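Local coordinates for prolyl-ACP dehydrogenase (PDB 4IRN), which oxidises a prolyl group carried on an acyl carrier protein, as an FAD-containing enzyme of anatoxin-a biosynthesis, at residues 172-185 against 207-221. Numbering follows the deposited sequence.
Sequences YSLKTTAQKDGDKY and ATIDPSLGKEGLTTF
In Y185 and F221, CG sits beside the backbone N and anti to the carbonyl carbon (chi1 -73° and -59°), and the two side chains cross at about a right angle. The edge of F221 meets the face of Y185 in an edge-to-face pair, ring centroids 4.9 Å apart and planes at 57°. K180 CG lies over the opposite face of Y185, toward the rim. A178 CB packs on F221 CE2 at 3.5 Å and on A207 CB at 4.1 Å. Next to these side chains the backbones form a single parallel bridge at T177 and T208. T208 N donates to T176 O (2.8 Å), and A178 N donates to T208 O (2.8 Å). The aliphatic part of K215 lies alongside Y172, with CD over the ring face, 4.2 Å from its centroid. L174 CD1 touches L218 CG at 4.1 Å; the L174 side chain lies about 8 Å from the bound FAD. The Y185 hydroxyl is hydrogen-bonded to E265 and R261, and T176 OG1 to E164. The bridge links edge strand 177-181 of one sheet to strand 202-208 of the other, within the acyl-CoA dehydrogenase beta domain. L187 of strand 184-191 touches A178 and A207; L269 of helix 268-282 touches Y172 and K215.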
ATOM      1  N   TYR A 172      10.621  20.001 -23.094  1.00 32.20           N
ATOM      2  CA  TYR A 172      11.479  20.204 -24.262  1.00 33.05           C
ATOM      3  C   TYR A 172      10.684  20.680 -25.477  1.00 35.37           C
ATOM      4  O   TYR A 172      11.219  21.398 -26.320  1.00 34.43           O
ATOM      5  CB  TYR A 172      12.244  18.912 -24.596  1.00 36.04           C
ATOM      6  CG  TYR A 172      12.856  18.232 -23.389  1.00 40.67           C
ATOM      7  CD1 TYR A 172      13.830  18.865 -22.628  1.00 43.06           C
ATOM      8  CD2 TYR A 172      12.416  16.974 -22.973  1.00 42.39           C
ATOM      9  CE1 TYR A 172      14.400  18.241 -21.522  1.00 44.97           C
ATOM     10  CE2 TYR A 172      12.971  16.345 -21.861  1.00 43.85           C
ATOM     11  CZ  TYR A 172      13.970  16.982 -21.142  1.00 55.37           C
ATOM     12  OH  TYR A 172      14.528  16.377 -20.041  1.00 61.78           O
ATOM     13  N   SER A 173       9.396  20.305 -25.542  1.00 31.75           N
ATOM     14  CA  SER A 173       8.471  20.642 -26.616  1.00 31.29           C
ATOM     15  C   SER A 173       7.816  22.027 -26.452  1.00 35.61           C
ATOM     16  O   SER A 173       6.669  22.214 -26.870  1.00 35.66           O
ATOM     17  CB  SER A 173       7.425  19.542 -26.776  1.00 34.99           C
ATOM     18  OG  SER A 173       7.965  18.424 -27.464  1.00 46.14           O
ATOM     19  N   LEU A 174       8.564  23.007 -25.879  1.00 31.96           N
ATOM     20  CA  LEU A 174       8.135  24.401 -25.692  1.00 31.40           C
ATOM     21  C   LEU A 174       7.847  25.038 -27.041  1.00 34.77           C
ATOM     22  O   LEU A 174       8.629  24.869 -27.987  1.00 34.72           O
ATOM     23  CB  LEU A 174       9.240  25.260 -25.025  1.00 31.60           C
ATOM     24  CG  LEU A 174       9.584  25.015 -23.579  1.00 36.86           C
ATOM     25  CD1 LEU A 174      10.740  25.874 -23.140  1.00 36.82           C
ATOM     26  CD2 LEU A 174       8.399  25.233 -22.698  1.00 41.41           C
ATOM     27  N   LYS A 175       6.762  25.805 -27.110  1.00 30.11           N
ATOM     28  CA  LYS A 175       6.398  26.516 -28.326  1.00 29.36           C
ATOM     29  C   LYS A 175       6.741  28.009 -28.278  1.00 32.92           C
ATOM     30  O   LYS A 175       6.846  28.618 -29.336  1.00 32.56           O
ATOM     31  CB  LYS A 175       4.931  26.252 -28.725  1.00 31.49           C
ATOM     32  CG  LYS A 175       4.591  24.781 -29.045  1.00 45.01           C
ATOM     33  CD  LYS A 175       5.320  24.199 -30.298  1.00 55.54           C
ATOM     34  CE  LYS A 175       5.270  22.682 -30.414  1.00 60.33           C
ATOM     35  NZ  LYS A 175       6.602  22.081 -30.739  1.00 62.89           N
ATOM     36  N   THR A 176       6.943  28.597 -27.070  1.00 28.80           N
ATOM     37  CA  THR A 176       7.312  30.014 -26.885  1.00 28.28           C
ATOM     38  C   THR A 176       8.593  30.319 -27.649  1.00 32.09           C
ATOM     39  O   THR A 176       9.659  29.813 -27.300  1.00 30.71           O
ATOM     40  CB  THR A 176       7.347  30.429 -25.385  1.00 33.01           C
ATOM     41  OG1 THR A 176       6.060  30.210 -24.807  1.00 32.16           O
ATOM     42  CG2 THR A 176       7.725  31.889 -25.186  1.00 29.24           C
ATOM     43  N   THR A 177       8.463  31.090 -28.733  1.00 30.00           N
ATOM     44  CA  THR A 177       9.583  31.441 -29.603  1.00 30.08           C
ATOM     45  C   THR A 177      10.205  32.773 -29.245  1.00 35.15           C
ATOM     46  O   THR A 177       9.509  33.672 -28.777  1.00 34.57           O
ATOM     47  CB  THR A 177       9.195  31.381 -31.093  1.00 34.60           C
ATOM     48  OG1 THR A 177       8.025  32.173 -31.337  1.00 34.94           O
ATOM     49  CG2 THR A 177       9.005  29.968 -31.587  1.00 29.97           C
ATOM     50  N   ALA A 178      11.520  32.894 -29.482  1.00 33.28           N
ATOM     51  CA  ALA A 178      12.302  34.105 -29.273  1.00 33.36           C
ATOM     52  C   ALA A 178      13.079  34.415 -30.556  1.00 38.95           C
ATOM     53  O   ALA A 178      14.071  33.740 -30.858  1.00 39.32           O
ATOM     54  CB  ALA A 178      13.244  33.926 -28.100  1.00 33.88           C
ATOM     55  N   GLN A 179      12.566  35.382 -31.348  1.00 35.87           N
ATOM     56  CA  GLN A 179      13.187  35.797 -32.603  1.00 35.99           C
ATOM     57  C   GLN A 179      14.089  37.022 -32.425  1.00 39.44           C
ATOM     58  O   GLN A 179      13.624  38.066 -31.970  1.00 38.65           O
ATOM     59  CB  GLN A 179      12.154  35.981 -33.735  1.00 37.60           C
ATOM     60  CG  GLN A 179      11.803  34.676 -34.475  1.00 58.95           C
ATOM     61  CD  GLN A 179      13.005  33.980 -35.094  1.00 81.12           C
ATOM     62  OE1 GLN A 179      13.786  34.576 -35.850  1.00 75.22           O
ATOM     63  NE2 GLN A 179      13.177  32.698 -34.786  1.00 74.98           N
ATOM     64  N   LYS A 180      15.374  36.873 -32.761  1.00 36.39           N
ATOM     65  CA  LYS A 180      16.413  37.903 -32.676  1.00 36.58           C
ATOM     66  C   LYS A 180      16.247  39.003 -33.745  1.00 41.38           C
ATOM     67  O   LYS A 180      15.879  38.709 -34.876  1.00 41.31           O
ATOM     68  CB  LYS A 180      17.806  37.239 -32.760  1.00 38.81           C
ATOM     69  CG  LYS A 180      18.933  38.071 -32.194  1.00 51.79           C
ATOM     70  CD  LYS A 180      20.246  37.344 -32.203  1.00 63.90           C
ATOM     71  CE  LYS A 180      21.230  38.123 -31.357  1.00 73.83           C
ATOM     72  NZ  LYS A 180      22.544  37.472 -31.234  1.00 83.58           N
ATOM     73  N   ASP A 181      16.521  40.261 -33.365  1.00 38.40           N
ATOM     74  CA  ASP A 181      16.470  41.438 -34.234  1.00 38.66           C
ATOM     75  C   ASP A 181      17.629  42.380 -33.849  1.00 42.46           C
ATOM     76  O   ASP A 181      17.429  43.455 -33.268  1.00 41.72           O
ATOM     77  CB  ASP A 181      15.098  42.126 -34.152  1.00 40.74           C
ATOM     78  CG  ASP A 181      14.843  43.196 -35.198  1.00 48.96           C
ATOM     79  OD1 ASP A 181      15.454  43.122 -36.297  1.00 49.26           O
ATOM     80  OD2 ASP A 181      13.986  44.067 -34.949  1.00 54.46           O
ATOM     81  N   GLY A 182      18.837  41.911 -34.132  1.00 39.44           N
ATOM     82  CA  GLY A 182      20.070  42.611 -33.811  1.00 39.45           C
ATOM     83  C   GLY A 182      20.446  42.413 -32.360  1.00 44.46           C
ATOM     84  O   GLY A 182      20.889  41.327 -31.974  1.00 44.21           O
ATOM     85  N   ASP A 183      20.253  43.460 -31.545  1.00 41.68           N
ATOM     86  CA  ASP A 183      20.566  43.454 -30.111  1.00 41.47           C
ATOM     87  C   ASP A 183      19.368  43.045 -29.227  1.00 43.70           C
ATOM     88  O   ASP A 183      19.498  42.967 -28.001  1.00 43.63           O
ATOM     89  CB  ASP A 183      21.141  44.819 -29.679  1.00 43.69           C
ATOM     90  CG  ASP A 183      20.226  46.006 -29.924  1.00 59.26           C
ATOM     91  OD1 ASP A 183      20.005  46.352 -31.109  1.00 60.52           O
ATOM     92  OD2 ASP A 183      19.774  46.626 -28.928  1.00 67.74           O
ATOM     93  N   LYS A 184      18.214  42.780 -29.846  1.00 38.24           N
ATOM     94  CA  LYS A 184      17.012  42.417 -29.102  1.00 37.12           C
ATOM     95  C   LYS A 184      16.400  41.091 -29.541  1.00 38.03           C
ATOM     96  O   LYS A 184      16.872  40.487 -30.498  1.00 38.10           O
ATOM     97  CB  LYS A 184      15.977  43.560 -29.127  1.00 39.81           C
ATOM     98  CG  LYS A 184      15.483  43.929 -30.519  1.00 55.80           C
ATOM     99  CD  LYS A 184      14.523  45.107 -30.484  1.00 67.98           C
ATOM    100  CE  LYS A 184      14.193  45.484 -31.911  1.00 81.69           C
ATOM    101  NZ  LYS A 184      12.989  46.342 -32.093  1.00 94.09           N
ATOM    102  N   TYR A 185      15.360  40.637 -28.815  1.00 31.57           N
ATOM    103  CA  TYR A 185      14.623  39.396 -29.063  1.00 29.67           C
ATOM    104  C   TYR A 185      13.126  39.658 -28.990  1.00 33.73           C
ATOM    105  O   TYR A 185      12.674  40.384 -28.105  1.00 33.96           O
ATOM    106  CB  TYR A 185      15.000  38.307 -28.041  1.00 29.09           C
ATOM    107  CG  TYR A 185      16.363  37.688 -28.235  1.00 27.75           C
ATOM    108  CD1 TYR A 185      17.485  38.211 -27.600  1.00 28.75           C
ATOM    109  CD2 TYR A 185      16.524  36.536 -28.997  1.00 28.08           C
ATOM    110  CE1 TYR A 185      18.738  37.617 -27.735  1.00 27.43           C
ATOM    111  CE2 TYR A 185      17.775  35.935 -29.147  1.00 28.47           C
ATOM    112  CZ  TYR A 185      18.879  36.479 -28.511  1.00 31.12           C
ATOM    113  OH  TYR A 185      20.116  35.900 -28.644  1.00 26.00           O
ATOM    114  N   ALA A 207      12.210  30.023 -23.375  1.00 15.56           N
ATOM    115  CA  ALA A 207      11.768  30.121 -24.773  1.00 15.66           C
ATOM    116  C   ALA A 207      12.716  29.372 -25.729  1.00 19.68           C
ATOM    117  O   ALA A 207      13.709  28.800 -25.282  1.00 18.62           O
ATOM    118  CB  ALA A 207      11.657  31.592 -25.177  1.00 16.46           C
ATOM    119  N   THR A 208      12.397  29.362 -27.040  1.00 17.14           N
ATOM    120  CA  THR A 208      13.217  28.708 -28.065  1.00 16.78           C
ATOM    121  C   THR A 208      13.599  29.659 -29.204  1.00 21.75           C
ATOM    122  O   THR A 208      12.752  30.411 -29.689  1.00 21.34           O
ATOM    123  CB  THR A 208      12.613  27.348 -28.504  1.00 18.89           C
ATOM    124  OG1 THR A 208      13.532  26.667 -29.360  1.00 19.26           O
ATOM    125  CG2 THR A 208      11.245  27.475 -29.183  1.00 12.18           C
ATOM    126  N   ILE A 209      14.882  29.642 -29.607  1.00 19.26           N
ATOM    127  CA  ILE A 209      15.368  30.482 -30.712  1.00 19.62           C
ATOM    128  C   ILE A 209      14.917  29.904 -32.064  1.00 25.10           C
ATOM    129  O   ILE A 209      14.638  30.661 -32.997  1.00 25.09           O
ATOM    130  CB  ILE A 209      16.889  30.770 -30.656  1.00 22.22           C
ATOM    131  CG1 ILE A 209      17.718  29.477 -30.468  1.00 21.74           C
ATOM    132  CG2 ILE A 209      17.189  31.807 -29.583  1.00 22.82           C
ATOM    133  CD1 ILE A 209      19.121  29.511 -31.016  1.00 26.35           C
ATOM    134  N   ASP A 210      14.818  28.556 -32.140  1.00 22.09           N
ATOM    135  CA  ASP A 210      14.358  27.794 -33.297  1.00 21.59           C
ATOM    136  C   ASP A 210      13.736  26.475 -32.835  1.00 24.26           C
ATOM    137  O   ASP A 210      14.451  25.633 -32.291  1.00 24.68           O
ATOM    138  CB  ASP A 210      15.497  27.552 -34.305  1.00 23.62           C
ATOM    139  CG  ASP A 210      15.081  26.960 -35.649  1.00 37.68           C
ATOM    140  OD1 ASP A 210      13.861  26.981 -35.975  1.00 39.89           O
ATOM    141  OD2 ASP A 210      15.967  26.493 -36.384  1.00 44.54           O
ATOM    142  N   PRO A 211      12.415  26.274 -33.063  1.00 19.92           N
ATOM    143  CA  PRO A 211      11.762  25.015 -32.641  1.00 19.33           C
ATOM    144  C   PRO A 211      12.278  23.737 -33.315  1.00 21.08           C
ATOM    145  O   PRO A 211      12.105  22.651 -32.759  1.00 20.80           O
ATOM    146  CB  PRO A 211      10.278  25.258 -32.942  1.00 21.17           C
ATOM    147  CG  PRO A 211      10.148  26.746 -33.130  1.00 25.74           C
ATOM    148  CD  PRO A 211      11.446  27.193 -33.693  1.00 21.42           C
ATOM    149  N   SER A 212      12.925  23.862 -34.490  1.00 16.19           N
ATOM    150  CA  SER A 212      13.508  22.737 -35.219  1.00 15.53           C
ATOM    151  C   SER A 212      14.685  22.117 -34.439  1.00 21.44           C
ATOM    152  O   SER A 212      14.959  20.923 -34.592  1.00 20.79           O
ATOM    153  CB  SER A 212      13.986  23.190 -36.593  1.00 16.56           C
ATOM    154  OG  SER A 212      15.214  23.896 -36.529  1.00 19.33           O
ATOM    155  N   LEU A 213      15.377  22.937 -33.618  1.00 19.44           N
ATOM    156  CA  LEU A 213      16.533  22.519 -32.834  1.00 20.36           C
ATOM    157  C   LEU A 213      16.154  21.656 -31.646  1.00 25.35           C
ATOM    158  O   LEU A 213      16.974  20.859 -31.181  1.00 24.78           O
ATOM    159  CB  LEU A 213      17.341  23.738 -32.372  1.00 20.90           C
ATOM    160  CG  LEU A 213      18.088  24.544 -33.452  1.00 26.30           C
ATOM    161  CD1 LEU A 213      18.619  25.839 -32.875  1.00 26.99           C
ATOM    162  CD2 LEU A 213      19.229  23.732 -34.086  1.00 28.20           C
ATOM    163  N   GLY A 214      14.921  21.807 -31.175  1.00 23.12           N
ATOM    164  CA  GLY A 214      14.403  21.076 -30.027  1.00 23.62           C
ATOM    165  C   GLY A 214      15.100  21.486 -28.744  1.00 28.68           C
ATOM    166  O   GLY A 214      15.146  22.676 -28.424  1.00 27.56           O
ATOM    167  N   LYS A 215      15.691  20.500 -28.039  1.00 26.85           N
ATOM    168  CA  LYS A 215      16.448  20.652 -26.791  1.00 27.23           C
ATOM    169  C   LYS A 215      17.574  21.682 -26.913  1.00 34.07           C
ATOM    170  O   LYS A 215      17.805  22.471 -25.995  1.00 34.35           O
ATOM    171  CB  LYS A 215      17.067  19.304 -26.392  1.00 28.47           C
ATOM    172  CG  LYS A 215      16.152  18.366 -25.639  1.00 39.42           C
ATOM    173  CD  LYS A 215      16.944  17.628 -24.557  1.00 52.35           C
ATOM    174  CE  LYS A 215      17.381  16.225 -24.882  1.00 64.39           C
ATOM    175  NZ  LYS A 215      18.694  15.935 -24.245  1.00 75.88           N
ATOM    176  N   GLU A 216      18.265  21.670 -28.056  1.00 31.54           N
ATOM    177  CA  GLU A 216      19.392  22.553 -28.337  1.00 31.97           C
ATOM    178  C   GLU A 216      18.989  24.006 -28.629  1.00 34.78           C
ATOM    179  O   GLU A 216      19.860  24.873 -28.684  1.00 34.33           O
ATOM    180  CB  GLU A 216      20.288  21.988 -29.476  1.00 33.82           C
ATOM    181  CG  GLU A 216      20.646  20.496 -29.456  1.00 48.37           C
ATOM    182  CD  GLU A 216      21.070  19.829 -28.157  1.00 82.56           C
ATOM    183  OE1 GLU A 216      22.012  20.328 -27.500  1.00 91.42           O
ATOM    184  OE2 GLU A 216      20.449  18.803 -27.796  1.00 77.66           O
ATOM    185  N   GLY A 217      17.694  24.256 -28.806  1.00 30.77           N
ATOM    186  CA  GLY A 217      17.177  25.587 -29.111  1.00 30.19           C
ATOM    187  C   GLY A 217      16.676  26.385 -27.922  1.00 33.50           C
ATOM    188  O   GLY A 217      16.418  27.581 -28.060  1.00 34.49           O
ATOM    189  N   LEU A 218      16.530  25.733 -26.750  1.00 28.14           N
ATOM    190  CA  LEU A 218      16.032  26.312 -25.498  1.00 27.50           C
ATOM    191  C   LEU A 218      16.929  27.429 -24.955  1.00 30.02           C
ATOM    192  O   LEU A 218      18.133  27.232 -24.823  1.00 29.93           O
ATOM    193  CB  LEU A 218      15.842  25.205 -24.439  1.00 27.74           C
ATOM    194  CG  LEU A 218      14.458  24.544 -24.361  1.00 32.66           C
ATOM    195  CD1 LEU A 218      14.244  23.596 -25.490  1.00 32.85           C
ATOM    196  CD2 LEU A 218      14.309  23.756 -23.092  1.00 36.17           C
ATOM    197  N   THR A 219      16.345  28.604 -24.654  1.00 25.06           N
ATOM    198  CA  THR A 219      17.060  29.786 -24.152  1.00 24.00           C
ATOM    199  C   THR A 219      16.212  30.493 -23.074  1.00 26.03           C
ATOM    200  O   THR A 219      14.987  30.521 -23.185  1.00 25.20           O
ATOM    201  CB  THR A 219      17.453  30.706 -25.342  1.00 32.69           C
ATOM    202  OG1 THR A 219      18.030  29.924 -26.397  1.00 28.70           O
ATOM    203  CG2 THR A 219      18.434  31.797 -24.949  1.00 32.56           C
ATOM    204  N   THR A 220      16.873  31.059 -22.034  1.00 21.52           N
ATOM    205  CA  THR A 220      16.236  31.771 -20.914  1.00 20.02           C
ATOM    206  C   THR A 220      16.365  33.294 -21.058  1.00 23.00           C
ATOM    207  O   THR A 220      17.424  33.790 -21.455  1.00 21.60           O
ATOM    208  CB  THR A 220      16.794  31.273 -19.580  1.00 25.71           C
ATOM    209  OG1 THR A 220      16.967  29.856 -19.636  1.00 27.50           O
ATOM    210  CG2 THR A 220      15.916  31.656 -18.388  1.00 22.50           C
ATOM    211  N   PHE A 221      15.282  34.033 -20.715  1.00 20.11           N
ATOM    212  CA  PHE A 221      15.206  35.499 -20.780  1.00 19.70           C
ATOM    213  C   PHE A 221      14.626  36.084 -19.496  1.00 25.93           C
ATOM    214  O   PHE A 221      13.721  35.492 -18.895  1.00 26.23           O
ATOM    215  CB  PHE A 221      14.371  35.946 -21.989  1.00 20.83           C
ATOM    216  CG  PHE A 221      14.910  35.456 -23.311  1.00 22.13           C
ATOM    217  CD1 PHE A 221      15.875  36.187 -24.001  1.00 25.35           C
ATOM    218  CD2 PHE A 221      14.461  34.262 -23.865  1.00 24.60           C
ATOM    219  CE1 PHE A 221      16.395  35.720 -25.212  1.00 26.61           C
ATOM    220  CE2 PHE A 221      14.991  33.788 -25.069  1.00 27.86           C
ATOM    221  CZ  PHE A 221      15.948  34.525 -25.740  1.00 25.99           C
TER